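Local coordinates for spore germination protein GerM (PDB 6GZB) that is of unknown biochemical function but affects both sporulation and germination in Bacillus subtilis, and is built from two GerMN domains in tandem, at residues G63-Q68 with D183-E188; L201-L206 with V218-D223; D228-A233 with L297-Q302. One frame throughout, in Å; residues are numbered along the deposited sequence.

Interaction 1: G63-Q68 with D183-E188; sequences GYVVAQ and DGINLE
N186 turns its amide group toward the backbone of Y64 and V65 because its CG stands anti to its own carbonyl carbon (chi1 -60°). V65, on the other side, has CG1 anti to the backbone N (chi1 -179°), which carries that methyl toward I185. The amide of N186 fits between the two residues of the 63-68 segment: its CG lies 3.6 Å from V65 N and 3.7 Å from Y64 CD1. It comes to the tyrosine at the ring's edge, and the ring and amide planes are 81° apart, close to perpendicular. CB of N186 adds a looser touch, 4.0 Å from Y64 CD1. Asparagine also suits the backbone here, since N186 adopts a left-handed helical conformation that it tolerates better than most residues. An alanine here would probably open a gap between the Y64 ring edge and the V65 backbone, leaving that backbone without the amide packed against it.

Beside this polar group lies a small apolar one, in which V65 CG1 meets I185 CD1 at 3.8 Å and the two branched side chains pack methyl to methyl. The phenol end of Y64 is held by a hydrogen bond to the backbone O of S245.

The contact thus sets the start of strand 65-73 against the loop between strands 163-164 and 198-208. Helix 136-147 lines both halves, Q141 touching V65 and I185 and accepting a hydrogen bond from N186 N. Y57 of strand 51-60 packs on V65, and V216 of strand 213-223 on Y64.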
ATOM      1  N   GLY A  63      12.324   1.738   7.407  1.00 25.12           N
ATOM      2  CA  GLY A  63      11.206   1.961   8.323  1.00 34.62           C
ATOM      3  C   GLY A  63       9.821   1.966   7.679  1.00 30.90           C
ATOM      4  O   GLY A  63       8.816   2.112   8.374  1.00 25.53           O
ATOM      5  N   TYR A  64       9.752   1.770   6.367  1.00 28.14           N
ATOM      6  CA  TYR A  64       8.458   1.805   5.671  1.00 25.53           C
ATOM      7  C   TYR A  64       7.699   0.500   5.854  1.00 27.02           C
ATOM      8  O   TYR A  64       8.273  -0.588   5.769  1.00 29.74           O
ATOM      9  CB  TYR A  64       8.632   2.083   4.181  1.00 24.62           C
ATOM     10  CG  TYR A  64       9.101   3.476   3.874  1.00 28.49           C
ATOM     11  CD1 TYR A  64       8.200   4.537   3.769  1.00 28.23           C
ATOM     12  CD2 TYR A  64      10.449   3.737   3.665  1.00 31.81           C
ATOM     13  CE1 TYR A  64       8.639   5.818   3.468  1.00 29.07           C
ATOM     14  CE2 TYR A  64      10.900   5.017   3.412  1.00 30.88           C
ATOM     15  CZ  TYR A  64       9.995   6.053   3.299  1.00 32.45           C
ATOM     16  OH  TYR A  64      10.467   7.324   3.041  1.00 29.22           O
ATOM     17  N   VAL A  65       6.394   0.617   6.083  1.00 23.80           N
ATOM     18  CA  VAL A  65       5.498  -0.522   5.988  1.00 25.99           C
ATOM     19  C   VAL A  65       5.197  -0.771   4.519  1.00 23.17           C
ATOM     20  O   VAL A  65       4.750   0.127   3.811  1.00 27.24           O
ATOM     21  CB  VAL A  65       4.190  -0.271   6.767  1.00 26.50           C
ATOM     22  CG1 VAL A  65       3.271  -1.479   6.687  1.00 26.01           C
ATOM     23  CG2 VAL A  65       4.512   0.070   8.209  1.00 24.39           C
ATOM     24  N   VAL A  66       5.476  -1.986   4.062  1.00 24.30           N
ATOM     25  CA  VAL A  66       5.485  -2.294   2.634  1.00 25.07           C
ATOM     26  C   VAL A  66       4.957  -3.703   2.413  1.00 23.44           C
ATOM     27  O   VAL A  66       5.309  -4.624   3.149  1.00 23.38           O
ATOM     28  CB  VAL A  66       6.915  -2.285   2.047  1.00 29.10           C
ATOM     29  CG1 VAL A  66       6.843  -2.377   0.534  1.00 37.72           C
ATOM     30  CG2 VAL A  66       7.691  -1.051   2.481  1.00 30.73           C
ATOM     31  N   ALA A  67       4.164  -3.878   1.366  1.00 23.09           N
ATOM     32  CA  ALA A  67       3.693  -5.203   0.976  1.00 29.03           C
ATOM     33  C   ALA A  67       4.868  -6.020   0.439  1.00 27.70           C
ATOM     34  O   ALA A  67       5.638  -5.537  -0.383  1.00 27.31           O
ATOM     35  CB  ALA A  67       2.606  -5.088  -0.090  1.00 26.91           C
ATOM     36  N   GLN A  68       5.014  -7.244   0.944  1.00 27.14           N
ATOM     37  CA  GLN A  68       5.783  -8.273   0.272  1.00 24.90           C
ATOM     38  C   GLN A  68       4.915  -9.493   0.045  1.00 26.61           C
ATOM     39  O   GLN A  68       4.372 -10.061   0.992  1.00 25.54           O
ATOM     40  CB  GLN A  68       7.012  -8.652   1.090  1.00 27.39           C
ATOM     41  CG  GLN A  68       8.064  -7.560   1.147  1.00 30.59           C
ATOM     42  CD  GLN A  68       8.844  -7.455  -0.145  1.00 36.84           C
ATOM     43  OE1 GLN A  68       9.750  -8.254  -0.399  1.00 36.35           O
ATOM     44  NE2 GLN A  68       8.478  -6.486  -0.985  1.00 22.68           N
ATOM     45  N   ASP A 183      -7.259   5.134   6.687  1.00 22.56           N
ATOM     46  CA  ASP A 183      -6.497   5.735   7.775  1.00 23.47           C
ATOM     47  C   ASP A 183      -5.009   5.914   7.427  1.00 24.22           C
ATOM     48  O   ASP A 183      -4.246   6.493   8.190  1.00 30.80           O
ATOM     49  CB  ASP A 183      -6.684   4.901   9.032  1.00 26.70           C
ATOM     50  CG  ASP A 183      -8.118   4.968   9.554  1.00 34.24           C
ATOM     51  OD1 ASP A 183      -8.504   6.057  10.020  1.00 34.12           O
ATOM     52  OD2 ASP A 183      -8.878   3.976   9.433  1.00 32.78           O
ATOM     53  N   GLY A 184      -4.627   5.494   6.230  1.00 24.12           N
ATOM     54  CA  GLY A 184      -3.327   5.863   5.672  1.00 23.99           C
ATOM     55  C   GLY A 184      -2.238   4.872   6.026  1.00 25.84           C
ATOM     56  O   GLY A 184      -2.474   3.870   6.714  1.00 23.50           O
ATOM     57  N   ILE A 185      -1.034   5.163   5.552  1.00 25.81           N
ATOM     58  CA  ILE A 185       0.112   4.290   5.753  1.00 26.84           C
ATOM     59  C   ILE A 185       1.379   5.098   5.510  1.00 26.26           C
ATOM     60  O   ILE A 185       1.396   5.967   4.640  1.00 27.05           O
ATOM     61  CB  ILE A 185       0.045   3.063   4.809  1.00 24.62           C
ATOM     62  CG1 ILE A 185       1.179   2.086   5.105  1.00 24.30           C
ATOM     63  CG2 ILE A 185       0.082   3.486   3.351  1.00 27.48           C
ATOM     64  CD1 ILE A 185       0.914   0.690   4.574  1.00 25.91           C
ATOM     65  N   ASN A 186       2.403   4.882   6.337  1.00 24.67           N
ATOM     66  CA  ASN A 186       3.647   5.638   6.224  1.00 23.07           C
ATOM     67  C   ASN A 186       3.383   7.137   6.099  1.00 23.16           C
ATOM     68  O   ASN A 186       3.828   7.782   5.138  1.00 21.95           O
ATOM     69  CB  ASN A 186       4.447   5.171   5.002  1.00 25.32           C
ATOM     70  CG  ASN A 186       4.822   3.712   5.069  1.00 26.52           C
ATOM     71  OD1 ASN A 186       4.696   2.975   4.084  1.00 27.91           O
ATOM     72  ND2 ASN A 186       5.289   3.284   6.223  1.00 18.95           N
ATOM     73  N   LEU A 187       2.637   7.690   7.044  1.00 28.14           N
ATOM     74  CA  LEU A 187       2.187   9.086   6.943  1.00 26.04           C
ATOM     75  C   LEU A 187       3.361  10.044   6.812  1.00 23.91           C
ATOM     76  O   LEU A 187       4.270  10.013   7.631  1.00 26.16           O
ATOM     77  CB  LEU A 187       1.368   9.474   8.185  1.00 29.44           C
ATOM     78  CG  LEU A 187       0.173   8.574   8.522  1.00 33.64           C
ATOM     79  CD1 LEU A 187      -0.495   9.053   9.806  1.00 36.34           C
ATOM     80  CD2 LEU A 187      -0.842   8.513   7.387  1.00 30.54           C
ATOM     81  N   GLU A 188       3.309  10.942   5.832  1.00 24.58           N
ATOM     82  CA  GLU A 188       4.288  12.015   5.744  1.00 27.88           C
ATOM     83  C   GLU A 188       4.028  13.032   6.838  1.00 31.45           C
ATOM     84  O   GLU A 188       2.979  13.668   6.853  1.00 35.29           O
ATOM     85  CB  GLU A 188       4.229  12.710   4.381  1.00 35.47           C
ATOM     86  CG  GLU A 188       5.113  12.067   3.332  1.00 60.69           C
ATOM     87  CD  GLU A 188       5.133  12.843   2.031  1.00 71.98           C
ATOM     88  OE1 GLU A 188       5.861  12.424   1.104  1.00 63.02           O
ATOM     89  OE2 GLU A 188       4.369  13.828   1.917  1.00 63.45           O
TER

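Interaction 2: L201-L206 with V218-D223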
ATOM      1  N   LEU A 201      -3.973  11.288   0.886  1.00 25.13           N
ATOM      2  CA  LEU A 201      -4.024  10.531  -0.351  1.00 22.74           C
ATOM      3  C   LEU A 201      -2.786   9.650  -0.430  1.00 24.47           C
ATOM      4  O   LEU A 201      -1.659  10.121  -0.251  1.00 25.20           O
ATOM      5  CB  LEU A 201      -4.059  11.477  -1.554  1.00 28.45           C
ATOM      6  CG  LEU A 201      -4.413  10.822  -2.893  1.00 31.51           C
ATOM      7  CD1 LEU A 201      -5.883  10.422  -2.912  1.00 29.66           C
ATOM      8  CD2 LEU A 201      -4.070  11.741  -4.059  1.00 35.74           C
ATOM      9  N   THR A 202      -3.005   8.371  -0.707  1.00 25.89           N
ATOM     10  CA  THR A 202      -1.921   7.413  -0.782  1.00 29.47           C
ATOM     11  C   THR A 202      -1.330   7.382  -2.173  1.00 25.84           C
ATOM     12  O   THR A 202      -2.054   7.339  -3.176  1.00 27.90           O
ATOM     13  CB  THR A 202      -2.399   6.020  -0.372  1.00 30.79           C
ATOM     14  OG1 THR A 202      -2.701   6.045   1.026  1.00 47.48           O
ATOM     15  CG2 THR A 202      -1.327   4.968  -0.640  1.00 35.20           C
ATOM     16  N   VAL A 203      -0.006   7.485  -2.217  1.00 26.37           N
ATOM     17  CA  VAL A 203       0.750   7.526  -3.466  1.00 26.13           C
ATOM     18  C   VAL A 203       1.912   6.540  -3.344  1.00 31.15           C
ATOM     19  O   VAL A 203       2.564   6.458  -2.299  1.00 26.84           O
ATOM     20  CB  VAL A 203       1.301   8.947  -3.694  1.00 29.65           C
ATOM     21  CG1 VAL A 203       2.245   9.002  -4.878  1.00 32.26           C
ATOM     22  CG2 VAL A 203       0.153   9.931  -3.870  1.00 37.49           C
ATOM     23  N   TYR A 204       2.145   5.764  -4.397  1.00 25.99           N
ATOM     24  CA  TYR A 204       3.200   4.756  -4.389  1.00 28.08           C
ATOM     25  C   TYR A 204       4.486   5.289  -5.002  1.00 27.32           C
ATOM     26  O   TYR A 204       4.488   5.827  -6.110  1.00 27.65           O
ATOM     27  CB  TYR A 204       2.762   3.502  -5.141  1.00 26.54           C
ATOM     28  CG  TYR A 204       1.845   2.603  -4.350  1.00 21.30           C
ATOM     29  CD1 TYR A 204       0.477   2.835  -4.301  1.00 26.92           C
ATOM     30  CD2 TYR A 204       2.341   1.503  -3.691  1.00 23.89           C
ATOM     31  CE1 TYR A 204      -0.364   1.979  -3.608  1.00 24.85           C
ATOM     32  CE2 TYR A 204       1.515   0.647  -2.994  1.00 22.72           C
ATOM     33  CZ  TYR A 204       0.164   0.903  -2.932  1.00 22.13           C
ATOM     34  OH  TYR A 204      -0.651   0.038  -2.229  1.00 26.18           O
ATOM     35  N   TYR A 205       5.576   5.147  -4.259  1.00 24.81           N
ATOM     36  CA  TYR A 205       6.883   5.480  -4.774  1.00 27.67           C
ATOM     37  C   TYR A 205       7.729   4.233  -4.869  1.00 28.76           C
ATOM     38  O   TYR A 205       7.342   3.166  -4.397  1.00 30.90           O
ATOM     39  CB  TYR A 205       7.563   6.519  -3.882  1.00 31.65           C
ATOM     40  CG  TYR A 205       6.833   7.832  -3.839  1.00 24.78           C
ATOM     41  CD1 TYR A 205       6.873   8.700  -4.920  1.00 29.20           C
ATOM     42  CD2 TYR A 205       6.092   8.201  -2.729  1.00 29.03           C
ATOM     43  CE1 TYR A 205       6.213   9.919  -4.877  1.00 31.42           C
ATOM     44  CE2 TYR A 205       5.399   9.396  -2.691  1.00 30.31           C
ATOM     45  CZ  TYR A 205       5.485  10.262  -3.753  1.00 33.43           C
ATOM     46  OH  TYR A 205       4.792  11.444  -3.706  1.00 38.03           O
ATOM     47  N   LEU A 206       8.896   4.382  -5.483  1.00 37.98           N
ATOM     48  CA  LEU A 206       9.753   3.247  -5.797  1.00 33.00           C
ATOM     49  C   LEU A 206      10.899   3.171  -4.801  1.00 30.65           C
ATOM     50  O   LEU A 206      11.386   4.193  -4.312  1.00 34.52           O
ATOM     51  CB  LEU A 206      10.270   3.420  -7.225  1.00 38.50           C
ATOM     52  CG  LEU A 206      11.112   2.321  -7.858  1.00 47.79           C
ATOM     53  CD1 LEU A 206      10.284   1.076  -8.133  1.00 48.36           C
ATOM     54  CD2 LEU A 206      11.742   2.831  -9.142  1.00 55.61           C
ATOM     55  N   VAL A 218       2.715   5.786   0.413  1.00 27.36           N
ATOM     56  CA  VAL A 218       2.925   6.878   1.353  1.00 23.92           C
ATOM     57  C   VAL A 218       1.693   7.781   1.320  1.00 26.63           C
ATOM     58  O   VAL A 218       1.250   8.210   0.254  1.00 27.15           O
ATOM     59  CB  VAL A 218       4.169   7.702   0.964  1.00 27.13           C
ATOM     60  CG1 VAL A 218       4.272   8.951   1.804  1.00 33.96           C
ATOM     61  CG2 VAL A 218       5.431   6.862   1.107  1.00 30.23           C
ATOM     62  N   THR A 219       1.130   8.059   2.490  1.00 25.39           N
ATOM     63  CA  THR A 219      -0.008   8.978   2.580  1.00 24.33           C
ATOM     64  C   THR A 219       0.474  10.428   2.622  1.00 26.99           C
ATOM     65  O   THR A 219       1.148  10.844   3.557  1.00 26.66           O
ATOM     66  CB  THR A 219      -0.851   8.697   3.826  1.00 23.31           C
ATOM     67  OG1 THR A 219      -1.288   7.333   3.811  1.00 28.84           O
ATOM     68  CG2 THR A 219      -2.061   9.611   3.859  1.00 26.38           C
ATOM     69  N   LYS A 220       0.148  11.180   1.580  1.00 26.61           N
ATOM     70  CA  LYS A 220       0.518  12.580   1.487  1.00 28.50           C
ATOM     71  C   LYS A 220      -0.674  13.466   1.840  1.00 34.28           C
ATOM     72  O   LYS A 220      -1.810  12.991   1.911  1.00 31.01           O
ATOM     73  CB  LYS A 220       0.976  12.887   0.064  1.00 31.91           C
ATOM     74  CG  LYS A 220       2.070  11.948  -0.415  1.00 37.48           C
ATOM     75  CD  LYS A 220       2.783  12.512  -1.624  1.00 61.79           C
ATOM     76  CE  LYS A 220       3.835  13.517  -1.203  1.00 51.00           C
ATOM     77  NZ  LYS A 220       4.873  13.691  -2.254  1.00 63.47           N
ATOM     78  N   ARG A 221      -0.404  14.747   2.075  1.00 29.79           N
ATOM     79  CA  ARG A 221      -1.459  15.725   2.304  1.00 29.79           C
ATOM     80  C   ARG A 221      -1.726  16.476   1.012  1.00 27.12           C
ATOM     81  O   ARG A 221      -0.827  17.072   0.445  1.00 32.37           O
ATOM     82  CB  ARG A 221      -1.053  16.715   3.402  1.00 28.50           C
ATOM     83  CG  ARG A 221      -0.734  16.102   4.754  1.00 27.40           C
ATOM     84  CD  ARG A 221      -1.802  15.126   5.242  1.00 30.87           C
ATOM     85  NE  ARG A 221      -3.109  15.745   5.443  1.00 30.74           N
ATOM     86  CZ  ARG A 221      -4.100  15.199   6.147  1.00 29.77           C
ATOM     87  NH1 ARG A 221      -3.938  14.016   6.723  1.00 26.17           N
ATOM     88  NH2 ARG A 221      -5.259  15.837   6.275  1.00 36.38           N
ATOM     89  N   ILE A 222      -2.964  16.430   0.539  1.00 26.97           N
ATOM     90  CA  ILE A 222      -3.357  17.155  -0.663  1.00 26.66           C
ATOM     91  C   ILE A 222      -4.234  18.358  -0.280  1.00 29.73           C
ATOM     92  O   ILE A 222      -5.161  18.226   0.527  1.00 26.82           O
ATOM     93  CB  ILE A 222      -4.180  16.247  -1.601  1.00 28.21           C
ATOM     94  CG1 ILE A 222      -3.483  14.904  -1.834  1.00 35.10           C
ATOM     95  CG2 ILE A 222      -4.468  16.955  -2.914  1.00 30.66           C
ATOM     96  CD1 ILE A 222      -2.114  15.013  -2.470  1.00 32.06           C
ATOM     97  N   ASP A 223      -3.972  19.509  -0.895  1.00 33.10           N
ATOM     98  CA  ASP A 223      -4.776  20.706  -0.666  1.00 37.21           C
ATOM     99  C   ASP A 223      -6.245  20.453  -0.972  1.00 37.34           C
ATOM    100  O   ASP A 223      -6.586  19.855  -1.988  1.00 32.22           O
ATOM    101  CB  ASP A 223      -4.274  21.874  -1.516  1.00 42.48           C
ATOM    102  CG  ASP A 223      -3.059  22.554  -0.913  1.00 72.89           C
ATOM    103  OD1 ASP A 223      -2.906  22.511   0.328  1.00 74.73           O
ATOM    104  OD2 ASP A 223      -2.255  23.127  -1.680  1.00 84.82           O
TER
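L201, V218 and K220 bury the most surface in this antiparallel beta hairpin of strands 198-208 and 213-223. The two short segments run at 128° to each other, so the ladder is strongly twisted. L201 with K220 and V203 with V218 are hydrogen-bonded pairs, each closed by two backbone bonds; T202 with T219, between them, is a non-hydrogen-bonded pair.

L201 packs against I222, whose CG1 comes to 3.5 Å from L201 CB, tighter than usual carbon contact, while L201 CD2 lies against the same isoleucine. Two branched hydrocarbons fit here because helix 229-239 covers them: D229 touches L201, and A232 and E236 touch I222.

V218 shares the face of L201, V203 and K220. Its CG2 meets the edge of the Y205 ring near the ring plane, 4.1 Å from CD2, and its beta branch suits an extended strand.

K220 needs its length. Its chain bends at chi3 (82°), which swings CE round, and NZ gives a hydrogen bond of 2.7 Å to Y205 OH. The same ammonium makes a salt bridge with E236, so the buried charge has both an anionic and a neutral partner, and the tyrosine hydroxyl helps to fix where the lysine ends.

On the other face, T202 OG1 and T219 OG1 are 3.4 Å apart, a weak hydrogen bond that either could donate. T219 OG1 has its stronger partner in I185 N.

The carbonyl of L201 shows how closely the strands mesh: L201 O receives K220 N at 2.8 Å, and the CA-H of T219 also points to it, with T219 CA 3.5 Å from L201 O.

Interaction 3: D228-A233 with L297-Q302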
ATOM      1  N   ASP A 228     -10.068  16.941  -7.554  1.00 39.71           N
ATOM      2  CA  ASP A 228      -9.791  15.803  -8.431  1.00 40.76           C
ATOM      3  C   ASP A 228      -8.558  15.051  -7.918  1.00 32.18           C
ATOM      4  O   ASP A 228      -7.424  15.492  -8.117  1.00 33.49           O
ATOM      5  CB  ASP A 228      -9.560  16.316  -9.858  1.00 42.96           C
ATOM      6  CG  ASP A 228      -9.099  15.234 -10.814  1.00 54.23           C
ATOM      7  OD1 ASP A 228      -9.206  14.037 -10.482  1.00 42.46           O
ATOM      8  OD2 ASP A 228      -8.650  15.590 -11.921  1.00 50.29           O
ATOM      9  N   ASP A 229      -8.787  13.939  -7.226  1.00 32.58           N
ATOM     10  CA  ASP A 229      -7.689  13.207  -6.584  1.00 36.09           C
ATOM     11  C   ASP A 229      -6.893  12.347  -7.570  1.00 31.94           C
ATOM     12  O   ASP A 229      -5.784  11.891  -7.265  1.00 33.45           O
ATOM     13  CB  ASP A 229      -8.211  12.345  -5.437  1.00 34.94           C
ATOM     14  CG  ASP A 229      -8.529  13.166  -4.188  1.00 53.59           C
ATOM     15  OD1 ASP A 229      -7.914  14.241  -4.005  1.00 45.66           O
ATOM     16  OD2 ASP A 229      -9.433  12.766  -3.423  1.00 45.09           O
ATOM     17  N   ILE A 230      -7.463  12.122  -8.748  1.00 30.80           N
ATOM     18  CA  ILE A 230      -6.743  11.445  -9.817  1.00 34.41           C
ATOM     19  C   ILE A 230      -5.615  12.344 -10.324  1.00 33.68           C
ATOM     20  O   ILE A 230      -4.446  11.962 -10.335  1.00 34.24           O
ATOM     21  CB  ILE A 230      -7.686  11.064 -10.969  1.00 32.52           C
ATOM     22  CG1 ILE A 230      -8.613   9.923 -10.538  1.00 30.14           C
ATOM     23  CG2 ILE A 230      -6.882  10.649 -12.189  1.00 40.64           C
ATOM     24  CD1 ILE A 230      -9.789   9.723 -11.459  1.00 39.64           C
ATOM     25  N   THR A 231      -5.955  13.590 -10.610  1.00 35.69           N
ATOM     26  CA  THR A 231      -4.966  14.582 -11.005  1.00 33.75           C
ATOM     27  C   THR A 231      -3.968  14.878  -9.886  1.00 35.51           C
ATOM     28  O   THR A 231      -2.769  15.020 -10.131  1.00 39.66           O
ATOM     29  CB  THR A 231      -5.657  15.886 -11.449  1.00 32.41           C
ATOM     30  OG1 THR A 231      -6.464  15.623 -12.601  1.00 40.05           O
ATOM     31  CG2 THR A 231      -4.636  16.955 -11.792  1.00 35.71           C
ATOM     32  N   ALA A 232      -4.464  15.004  -8.662  1.00 38.38           N
ATOM     33  CA  ALA A 232      -3.593  15.227  -7.509  1.00 35.10           C
ATOM     34  C   ALA A 232      -2.547  14.116  -7.394  1.00 26.58           C
ATOM     35  O   ALA A 232      -1.362  14.386  -7.180  1.00 29.41           O
ATOM     36  CB  ALA A 232      -4.419  15.306  -6.233  1.00 35.70           C
ATOM     37  N   ALA A 233      -3.002  12.868  -7.490  1.00 30.07           N
ATOM     38  CA  ALA A 233      -2.113  11.702  -7.436  1.00 31.12           C
ATOM     39  C   ALA A 233      -1.023  11.765  -8.501  1.00 27.48           C
ATOM     40  O   ALA A 233       0.160  11.582  -8.211  1.00 31.01           O
ATOM     41  CB  ALA A 233      -2.919  10.422  -7.587  1.00 33.81           C
ATOM     42  N   LEU A 297      -1.013   1.274  -9.237  1.00 24.17           N
ATOM     43  CA  LEU A 297      -1.137   0.983  -7.805  1.00 25.19           C
ATOM     44  C   LEU A 297      -1.760   2.167  -7.064  1.00 24.30           C
ATOM     45  O   LEU A 297      -2.546   1.986  -6.140  1.00 27.89           O
ATOM     46  CB  LEU A 297       0.226   0.644  -7.183  1.00 25.48           C
ATOM     47  CG  LEU A 297       0.804  -0.721  -7.566  1.00 29.76           C
ATOM     48  CD1 LEU A 297       2.243  -0.830  -7.102  1.00 31.49           C
ATOM     49  CD2 LEU A 297      -0.023  -1.857  -6.982  1.00 31.88           C
ATOM     50  N   THR A 298      -1.385   3.375  -7.464  1.00 27.53           N
ATOM     51  CA  THR A 298      -1.819   4.582  -6.766  1.00 28.20           C
ATOM     52  C   THR A 298      -3.304   4.835  -7.035  1.00 29.91           C
ATOM     53  O   THR A 298      -4.101   4.989  -6.115  1.00 28.13           O
ATOM     54  CB  THR A 298      -0.986   5.794  -7.208  1.00 24.71           C
ATOM     55  OG1 THR A 298       0.379   5.625  -6.781  1.00 23.89           O
ATOM     56  CG2 THR A 298      -1.548   7.075  -6.631  1.00 25.76           C
ATOM     57  N   LEU A 299      -3.683   4.784  -8.300  1.00 30.56           N
ATOM     58  CA  LEU A 299      -5.053   5.092  -8.693  1.00 32.03           C
ATOM     59  C   LEU A 299      -6.049   4.034  -8.224  1.00 28.89           C
ATOM     60  O   LEU A 299      -7.142   4.372  -7.755  1.00 33.04           O
ATOM     61  CB  LEU A 299      -5.141   5.276 -10.205  1.00 30.36           C
ATOM     62  CG  LEU A 299      -5.109   6.728 -10.689  1.00 36.44           C
ATOM     63  CD1 LEU A 299      -4.308   7.623  -9.767  1.00 38.29           C
ATOM     64  CD2 LEU A 299      -4.604   6.846 -12.114  1.00 35.13           C
ATOM     65  N   THR A 300      -5.651   2.766  -8.256  1.00 34.09           N
ATOM     66  CA  THR A 300      -6.539   1.691  -7.812  1.00 29.78           C
ATOM     67  C   THR A 300      -6.650   1.574  -6.294  1.00 35.37           C
ATOM     68  O   THR A 300      -7.326   0.679  -5.806  1.00 35.74           O
ATOM     69  CB  THR A 300      -6.128   0.315  -8.384  1.00 32.33           C
ATOM     70  OG1 THR A 300      -4.795  -0.023  -7.987  1.00 32.27           O
ATOM     71  CG2 THR A 300      -6.204   0.321  -9.886  1.00 32.07           C
ATOM     72  N   GLU A 301      -5.971   2.445  -5.547  1.00 35.58           N
ATOM     73  CA  GLU A 301      -6.251   2.602  -4.118  1.00 45.35           C
ATOM     74  C   GLU A 301      -7.486   3.459  -3.891  1.00 40.37           C
ATOM     75  O   GLU A 301      -8.026   3.471  -2.790  1.00 40.54           O
ATOM     76  CB  GLU A 301      -5.084   3.271  -3.378  1.00 42.21           C
ATOM     77  CG  GLU A 301      -3.825   2.443  -3.277  1.00 44.56           C
ATOM     78  CD  GLU A 301      -3.985   1.173  -2.456  1.00 39.47           C
ATOM     79  OE1 GLU A 301      -3.184   0.241  -2.680  1.00 32.42           O
ATOM     80  OE2 GLU A 301      -4.887   1.084  -1.599  1.00 37.86           O
ATOM     81  N   GLN A 302      -7.805   4.281  -4.869  1.00 36.97           N
ATOM     82  CA  GLN A 302      -8.912   5.200  -4.787  1.00 40.81           C
ATOM     83  C   GLN A 302     -10.208   4.486  -5.013  1.00 50.93           C
ATOM     84  O   GLN A 302     -10.258   3.522  -5.732  1.00 48.61           O
ATOM     85  CB  GLN A 302      -8.745   6.356  -5.743  1.00 31.69           C
ATOM     86  CG  GLN A 302      -7.603   7.260  -5.366  1.00 38.98           C
ATOM     87  CD  GLN A 302      -7.344   8.375  -6.333  1.00 29.11           C
ATOM     88  OE1 GLN A 302      -8.214   8.800  -7.014  1.00 37.64           O
ATOM     89  NE2 GLN A 302      -6.143   8.843  -6.377  1.00 29.79           N
TER
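Q302 reaches across to the first turn of helix 229-239 and makes the one clear hydrogen bond of this contact, NE2 to D229 O at 3.2 Å. Its CD stands anti to CA (chi2 176°), an extended shape that carries the amide across to the helix, and the length of glutamine suits this reach. The bond is bent, with 146° at the hydrogen, and NE2 stands above the carbonyl plane of D229, 69° out of it. The same oxygen already takes the helical bond from A233 N, 3.0 Å from D229 O, which comes from the opposite face of that plane. Q302 therefore adds a second donor to a carbonyl already engaged in its helix.

Among the polar features within each segment, D228 is the N-cap of helix 229-239, its OD1 accepting weak bonds from the backbone N atoms of I230 and T231. Q302 is placed by a type I beta turn from L299 to Q302 that starts on the last residue of helix 289-299, with Q302 N bonded to L299 O.

The apolar part centres on A233, whose CB meets T298 CG2 at 3.7 Å and L299 CD1 at 3.8 Å; the polar NE2 of Q302 also lies 3.8 Å from A233 CB. Alanine suits a place where the two helices approach this closely. T298 presents its methyl here, while its OG1 bonds to S294 O and also to Y204 N of strand 198-208. I230 packs more loosely, CG2 lying 4.4 Å from L299 CD2, and its CG1 lies near Q302 OE1.

The helices are thus joined mainly by small and methyl-bearing groups. The single side-chain hydrogen bond, bent and off the carbonyl plane, is probably a modest supplement to this packing, and it leaves the helical bond of A233 N in place.

Overall arrangement
Interaction 2 is the buried core of the three and lies between the others: its centre is about 10 Å from that of interaction 1 and about 9 Å from that of interaction 3, whereas interactions 1 and 3 do not touch. Interactions 1 and 3 are only partly buried. The hairpin of interaction 2 meets the loop 183-188 through T219, and helix 289-299 and the turn at its end through Y204, whose N and OH face T298 and E301. Their chemistry follows their place: a ladder of backbone bonds with a buried lysine in the hairpin, an asparagine set against a strand start in interaction 1, and methyl packing plus one glutamine bond between helix ends in interaction 3.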